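Local atomic coordinates of glycosylation Associate Protein 3 (Streptococcus agalactiae serotype V, PDB entry 6OYC), a protein that probably acts in the glycosylation and export of surface adhesins through the accessory Sec system, as part of a complex with Gap1 and Gap2. Residues 5-10 / 59-64; 119-124 / 134-139. All blocks are in the same frame, centred on the assembly; numbering follows the deposited sequence.

Contact 1 of 2, residues 5-10 / 59-64; sequences SYIYWD and PNLPLL
S5 lies opposite P62 and I7 opposite N60, each pair of CA atoms 7.4 Å apart, so the two segments run past each other in opposite senses, too widely spaced for backbone pairing. The setting is the N-terminal beta-sandwich, whose two antiparallel sheets are consistent with a galactose-binding-like domain. Strand 4-7 belongs to one sheet, with S5 and I7 hydrogen-bonded through their backbones to L138 and L136 of strand 130-140. Residues 59-64 form an irregular loop tied to the end of strand 41-47 in the other sheet: N60 and L61 make backbone hydrogen bonds to S47, and the OD1 of N60 accepts from S47 N. The contact thus joins the two layers at their margin.

I7 and L61 supply its buried part, their side chains crossing at about a right angle. A chi1 of -72° turns CG1 of I7 toward the loop, and chi2 of 147° then carries CD1 to 3.6 Å from CD2 of L61. The CG1 of I7 rests 4.0 Å from that same CD2 of L61, so one leucine methyl covers both carbons of the longer isoleucine branch. W46 of strand 41-47 packs against both residues.

Nearer the surface, the partly exposed S5 faces the pyrrolidine ring of P62. Its hydroxyl meets ring carbons across this contact, a van der Waals approach: S5 OG lies 3.9 Å from both CB and CD of P62 and closes to 3.5 Å at P62 CG between them.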
loop_
_atom_site.group_PDB
_atom_site.type_symbol
_atom_site.label_atom_id
_atom_site.label_comp_id
_atom_site.label_asym_id
_atom_site.label_seq_id
_atom_site.Cartn_x
_atom_site.Cartn_y
_atom_site.Cartn_z
ATOM N N SER C 5 4.742 7.157 -6.097
ATOM C CA SER C 5 4.063 7.571 -4.883
ATOM C C SER C 5 2.612 7.114 -4.911
ATOM O O SER C 5 1.908 7.302 -5.911
ATOM C CB SER C 5 4.142 9.082 -4.717
ATOM O OG SER C 5 5.492 9.479 -4.633
ATOM N N TYR C 6 2.172 6.513 -3.814
ATOM C CA TYR C 6 0.768 6.211 -3.620
ATOM C C TYR C 6 0.213 7.269 -2.684
ATOM O O TYR C 6 0.803 7.558 -1.640
ATOM C CB TYR C 6 0.559 4.800 -3.073
ATOM C CG TYR C 6 0.856 3.688 -4.079
ATOM C CD1 TYR C 6 2.162 3.257 -4.307
ATOM C CD2 TYR C 6 -0.175 3.056 -4.789
ATOM C CE1 TYR C 6 2.436 2.220 -5.229
ATOM C CE2 TYR C 6 0.088 2.024 -5.707
ATOM C CZ TYR C 6 1.392 1.611 -5.917
ATOM O OH TYR C 6 1.663 0.605 -6.822
ATOM N N ILE C 7 -0.909 7.857 -3.076
ATOM C CA ILE C 7 -1.387 9.104 -2.514
ATOM C C ILE C 7 -2.820 8.890 -2.046
ATOM O O ILE C 7 -3.682 8.479 -2.834
ATOM C CB ILE C 7 -1.286 10.231 -3.562
ATOM C CG1 ILE C 7 0.174 10.614 -3.785
ATOM C CG2 ILE C 7 -2.036 11.416 -3.157
ATOM C CD1 ILE C 7 0.451 11.058 -5.246
ATOM N N TYR C 8 -3.074 9.183 -0.770
ATOM C CA TYR C 8 -4.293 8.791 -0.083
ATOM C C TYR C 8 -5.069 10.011 0.400
ATOM O O TYR C 8 -4.491 11.062 0.705
ATOM C CB TYR C 8 -3.958 7.875 1.107
ATOM C CG TYR C 8 -3.320 6.578 0.674
ATOM C CD1 TYR C 8 -4.097 5.480 0.333
ATOM C CD2 TYR C 8 -1.943 6.458 0.585
ATOM C CE1 TYR C 8 -3.513 4.288 -0.079
ATOM C CE2 TYR C 8 -1.354 5.282 0.180
ATOM C CZ TYR C 8 -2.137 4.201 -0.154
ATOM O OH TYR C 8 -1.535 3.026 -0.561
ATOM N N TRP C 9 -6.389 9.858 0.474
ATOM C CA TRP C 9 -7.265 10.929 0.947
ATOM C C TRP C 9 -7.239 10.967 2.473
ATOM O O TRP C 9 -7.642 10.003 3.135
ATOM C CB TRP C 9 -8.683 10.717 0.414
ATOM C CG TRP C 9 -9.712 11.739 0.808
ATOM C CD1 TRP C 9 -9.603 12.700 1.779
ATOM C CD2 TRP C 9 -11.017 11.897 0.244
ATOM N NE1 TRP C 9 -10.756 13.434 1.850
ATOM C CE2 TRP C 9 -11.638 12.970 0.914
ATOM C CE3 TRP C 9 -11.724 11.235 -0.765
ATOM C CZ2 TRP C 9 -12.930 13.395 0.615
ATOM C CZ3 TRP C 9 -13.012 11.662 -1.061
ATOM C CH2 TRP C 9 -13.600 12.729 -0.368
ATOM N N ASP C 10 -6.760 12.079 3.023
ATOM C CA ASP C 10 -6.745 12.322 4.459
ATOM C C ASP C 10 -7.933 13.194 4.881
ATOM O O ASP C 10 -8.415 14.029 4.114
ATOM C CB ASP C 10 -5.430 12.981 4.847
ATOM C CG ASP C 10 -5.074 12.731 6.260
ATOM O OD1 ASP C 10 -5.570 13.475 7.129
ATOM O OD2 ASP C 10 -4.307 11.781 6.508
ATOM N N PRO C 59 4.235 18.429 2.913
ATOM C CA PRO C 59 3.685 18.142 1.588
ATOM C C PRO C 59 3.482 16.646 1.464
ATOM O O PRO C 59 4.222 15.851 2.044
ATOM C CB PRO C 59 4.771 18.638 0.628
ATOM C CG PRO C 59 6.026 18.562 1.431
ATOM C CD PRO C 59 5.613 18.954 2.824
ATOM N N ASN C 60 2.460 16.262 0.718
ATOM C CA ASN C 60 2.175 14.852 0.505
ATOM C C ASN C 60 2.335 14.471 -0.962
ATOM O O ASN C 60 1.963 13.356 -1.355
ATOM C CB ASN C 60 0.769 14.517 1.024
ATOM C CG ASN C 60 -0.235 15.619 0.711
ATOM O OD1 ASN C 60 -0.117 16.302 -0.301
ATOM N ND2 ASN C 60 -1.206 15.806 1.586
ATOM N N LEU C 61 2.891 15.367 -1.778
ATOM C CA LEU C 61 3.252 15.093 -3.160
ATOM C C LEU C 61 4.763 15.205 -3.318
ATOM O O LEU C 61 5.379 16.090 -2.716
ATOM C CB LEU C 61 2.561 16.074 -4.145
ATOM C CG LEU C 61 1.026 16.013 -4.095
ATOM C CD1 LEU C 61 0.376 17.021 -5.048
ATOM C CD2 LEU C 61 0.539 14.582 -4.382
ATOM N N PRO C 62 5.382 14.353 -4.126
ATOM C CA PRO C 62 6.838 14.395 -4.268
ATOM C C PRO C 62 7.290 15.501 -5.203
ATOM O O PRO C 62 6.553 15.981 -6.072
ATOM C CB PRO C 62 7.173 13.024 -4.872
ATOM C CG PRO C 62 5.966 12.721 -5.745
ATOM C CD PRO C 62 4.768 13.318 -4.983
ATOM N N LEU C 63 8.550 15.857 -5.019
ATOM C CA LEU C 63 9.247 16.796 -5.885
ATOM C C LEU C 63 9.425 16.187 -7.269
ATOM O O LEU C 63 9.889 15.052 -7.396
ATOM C CB LEU C 63 10.598 17.122 -5.253
ATOM C CG LEU C 63 11.386 18.403 -5.466
ATOM C CD1 LEU C 63 10.548 19.646 -5.163
ATOM C CD2 LEU C 63 12.665 18.355 -4.600
ATOM N N LEU C 64 9.067 16.935 -8.310
ATOM C CA LEU C 64 9.147 16.449 -9.681
ATOM C C LEU C 64 10.199 17.236 -10.457
ATOM O O LEU C 64 10.638 18.311 -10.038
ATOM C CB LEU C 64 7.779 16.548 -10.376
ATOM C CG LEU C 64 6.621 15.787 -9.704
ATOM C CD1 LEU C 64 5.338 15.859 -10.541
ATOM C CD2 LEU C 64 6.993 14.323 -9.418
#

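Contact 2 of 2, residues 119-124 / 134-139; sequences YTISLI and HYLKLE
I121 and L136 meet in the interior of the beta-sandwich, their CA atoms 9.5 Å apart, a spacing that fits face-to-face packing of two sheets. Strand 118-125 belongs to the four-stranded layer and strand 130-140 to the layer opposite, so side chains alone bridge the gap. The two side chains lie alongside, each pointing toward the other's strand. With CG1 on the N side (chi1 -59°), I121 is left to offer CG2 to CD1 of L136, at 3.6 Å.

Beside this pair, the Y119 ring and the L138 side chain reach toward each other from the two layers. CD2 of L138 sits at the ring's edge, near its plane, 3.3 Å from the Y119 OH and 4.2 Å from CZ of Y119.

Packing slackens at L123, which packs on W9 and whose CD1 comes no closer than 4.7 Å to CD2 of L136. H134 and Y135 form a classic beta bulge opposite N75. On the outward face of strand 130-140, the partly exposed K137 and E139 make a salt bridge, NZ of K137 to OE2 of E139 at 3.6 Å, and K137 NZ and E139 OE1 both hydrogen-bond to Y176 OH.

The interlayer contact is therefore dispersive and largely apolar; the hydroxyl of Y119, which lies against L138, is satisfied by a hydrogen bond to the carbonyl oxygen of P62.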
loop_
_atom_site.group_PDB
_atom_site.type_symbol
_atom_site.label_atom_id
_atom_site.label_comp_id
_atom_site.label_asym_id
_atom_site.label_seq_id
_atom_site.Cartn_x
_atom_site.Cartn_y
_atom_site.Cartn_z
ATOM N N TYR C 119 3.066 22.189 -7.258
ATOM C CA TYR C 119 1.848 21.707 -7.897
ATOM C C TYR C 119 0.910 21.127 -6.845
ATOM O O TYR C 119 1.311 20.798 -5.729
ATOM C CB TYR C 119 2.154 20.680 -9.015
ATOM C CG TYR C 119 2.696 19.333 -8.554
ATOM C CD1 TYR C 119 4.013 19.195 -8.104
ATOM C CD2 TYR C 119 1.886 18.195 -8.559
ATOM C CE1 TYR C 119 4.502 17.965 -7.677
ATOM C CE2 TYR C 119 2.371 16.950 -8.135
ATOM C CZ TYR C 119 3.677 16.843 -7.698
ATOM O OH TYR C 119 4.156 15.623 -7.283
ATOM N N THR C 120 -0.358 21.042 -7.203
ATOM C CA THR C 120 -1.370 20.432 -6.359
ATOM C C THR C 120 -2.135 19.417 -7.187
ATOM O O THR C 120 -2.179 19.499 -8.412
ATOM C CB THR C 120 -2.370 21.457 -5.808
ATOM O OG1 THR C 120 -3.100 22.009 -6.906
ATOM C CG2 THR C 120 -1.668 22.583 -5.019
ATOM N N ILE C 121 -2.775 18.473 -6.510
ATOM C CA ILE C 121 -3.689 17.546 -7.168
ATOM C C ILE C 121 -4.989 17.564 -6.388
ATOM O O ILE C 121 -4.971 17.457 -5.160
ATOM C CB ILE C 121 -3.111 16.121 -7.252
ATOM C CG1 ILE C 121 -1.791 16.130 -8.032
ATOM C CG2 ILE C 121 -4.101 15.216 -7.906
ATOM C CD1 ILE C 121 -1.022 14.801 -8.001
ATOM N N SER C 122 -6.109 17.718 -7.095
ATOM C CA SER C 122 -7.417 17.858 -6.472
ATOM C C SER C 122 -8.376 16.805 -7.000
ATOM O O SER C 122 -8.485 16.602 -8.214
ATOM C CB SER C 122 -8.002 19.247 -6.720
ATOM O OG SER C 122 -7.295 20.219 -5.992
ATOM N N LEU C 123 -9.056 16.132 -6.078
ATOM C CA LEU C 123 -10.200 15.295 -6.403
ATOM C C LEU C 123 -11.418 16.192 -6.552
ATOM O O LEU C 123 -11.720 16.990 -5.656
ATOM C CB LEU C 123 -10.431 14.281 -5.288
ATOM C CG LEU C 123 -10.974 12.884 -5.537
ATOM C CD1 LEU C 123 -10.032 12.115 -6.458
ATOM C CD2 LEU C 123 -11.134 12.156 -4.183
ATOM N N ILE C 124 -12.110 16.088 -7.680
ATOM C CA ILE C 124 -13.246 16.960 -7.956
ATOM C C ILE C 124 -14.483 16.117 -8.248
ATOM O O ILE C 124 -14.455 15.237 -9.116
ATOM C CB ILE C 124 -12.944 17.932 -9.104
ATOM C CG1 ILE C 124 -11.709 18.759 -8.754
ATOM C CG2 ILE C 124 -14.132 18.837 -9.340
ATOM C CD1 ILE C 124 -11.340 19.779 -9.782
ATOM N N HIS C 134 -9.876 5.104 -3.337
ATOM C CA HIS C 134 -8.783 4.334 -2.744
ATOM C C HIS C 134 -7.489 5.131 -2.713
ATOM O O HIS C 134 -6.926 5.349 -1.639
ATOM C CB HIS C 134 -8.579 3.013 -3.501
ATOM C CG HIS C 134 -9.788 2.138 -3.486
ATOM N ND1 HIS C 134 -10.319 1.634 -2.317
ATOM C CD2 HIS C 134 -10.596 1.711 -4.484
ATOM C CE1 HIS C 134 -11.394 0.919 -2.598
ATOM N NE2 HIS C 134 -11.587 0.953 -3.905
ATOM N N TYR C 135 -7.003 5.567 -3.873
ATOM C CA TYR C 135 -5.729 6.272 -3.916
ATOM C C TYR C 135 -5.489 6.809 -5.317
ATOM O O TYR C 135 -6.176 6.455 -6.282
ATOM C CB TYR C 135 -4.559 5.376 -3.490
ATOM C CG TYR C 135 -4.374 4.119 -4.311
ATOM C CD1 TYR C 135 -3.818 4.165 -5.588
ATOM C CD2 TYR C 135 -4.728 2.870 -3.792
ATOM C CE1 TYR C 135 -3.628 3.002 -6.336
ATOM C CE2 TYR C 135 -4.541 1.701 -4.533
ATOM C CZ TYR C 135 -3.995 1.770 -5.801
ATOM O OH TYR C 135 -3.819 0.608 -6.532
ATOM N N LEU C 136 -4.491 7.669 -5.411
ATOM C CA LEU C 136 -3.890 8.027 -6.677
ATOM C C LEU C 136 -2.480 7.461 -6.697
ATOM O O LEU C 136 -1.851 7.298 -5.643
ATOM C CB LEU C 136 -3.856 9.539 -6.881
ATOM C CG LEU C 136 -5.162 10.337 -6.799
ATOM C CD1 LEU C 136 -4.851 11.794 -7.009
ATOM C CD2 LEU C 136 -6.172 9.900 -7.836
ATOM N N LYS C 137 -1.992 7.151 -7.901
ATOM C CA LYS C 137 -0.621 6.695 -8.099
ATOM C C LYS C 137 0.082 7.620 -9.083
ATOM O O LYS C 137 -0.378 7.805 -10.218
ATOM C CB LYS C 137 -0.577 5.247 -8.595
ATOM C CG LYS C 137 0.819 4.639 -8.668
ATOM C CD LYS C 137 0.726 3.156 -9.011
ATOM C CE LYS C 137 2.073 2.567 -9.339
ATOM N NZ LYS C 137 1.942 1.209 -9.946
ATOM N N LEU C 138 1.199 8.187 -8.643
ATOM C CA LEU C 138 2.008 9.096 -9.436
ATOM C C LEU C 138 3.403 8.494 -9.591
ATOM O O LEU C 138 4.084 8.234 -8.590
ATOM C CB LEU C 138 2.074 10.466 -8.755
ATOM C CG LEU C 138 2.964 11.539 -9.365
ATOM C CD1 LEU C 138 2.403 11.942 -10.730
ATOM C CD2 LEU C 138 3.025 12.735 -8.425
ATOM N N GLU C 139 3.830 8.278 -10.836
ATOM C CA GLU C 139 5.121 7.659 -11.097
ATOM C C GLU C 139 5.720 8.230 -12.374
ATOM O O GLU C 139 5.002 8.627 -13.298
ATOM C CB GLU C 139 4.989 6.141 -11.233
ATOM C CG GLU C 139 3.846 5.760 -12.150
ATOM C CD GLU C 139 3.657 4.259 -12.271
ATOM O OE1 GLU C 139 4.682 3.535 -12.273
ATOM O OE2 GLU C 139 2.485 3.814 -12.364
#

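Overall arrangement
Contacts 1 and 2 have centres about 7 Å apart and both lie within the N-terminal beta-sandwich. Both segments of contact 1 precede those of contact 2 in the sequence. Strands 4-7 and 130-140 are antiparallel neighbours, so the two contacts share one sheet. Strand 118-125 lies in the other sheet, beside strand 41-47, and W46 of that strand touches side chains of both contacts. Contact 2 is part of the packing between the layers, and contact 1 continues that packing to the margin, where a loop joins the two sheets of this domain, which belongs to a family of accessory Sec proteins.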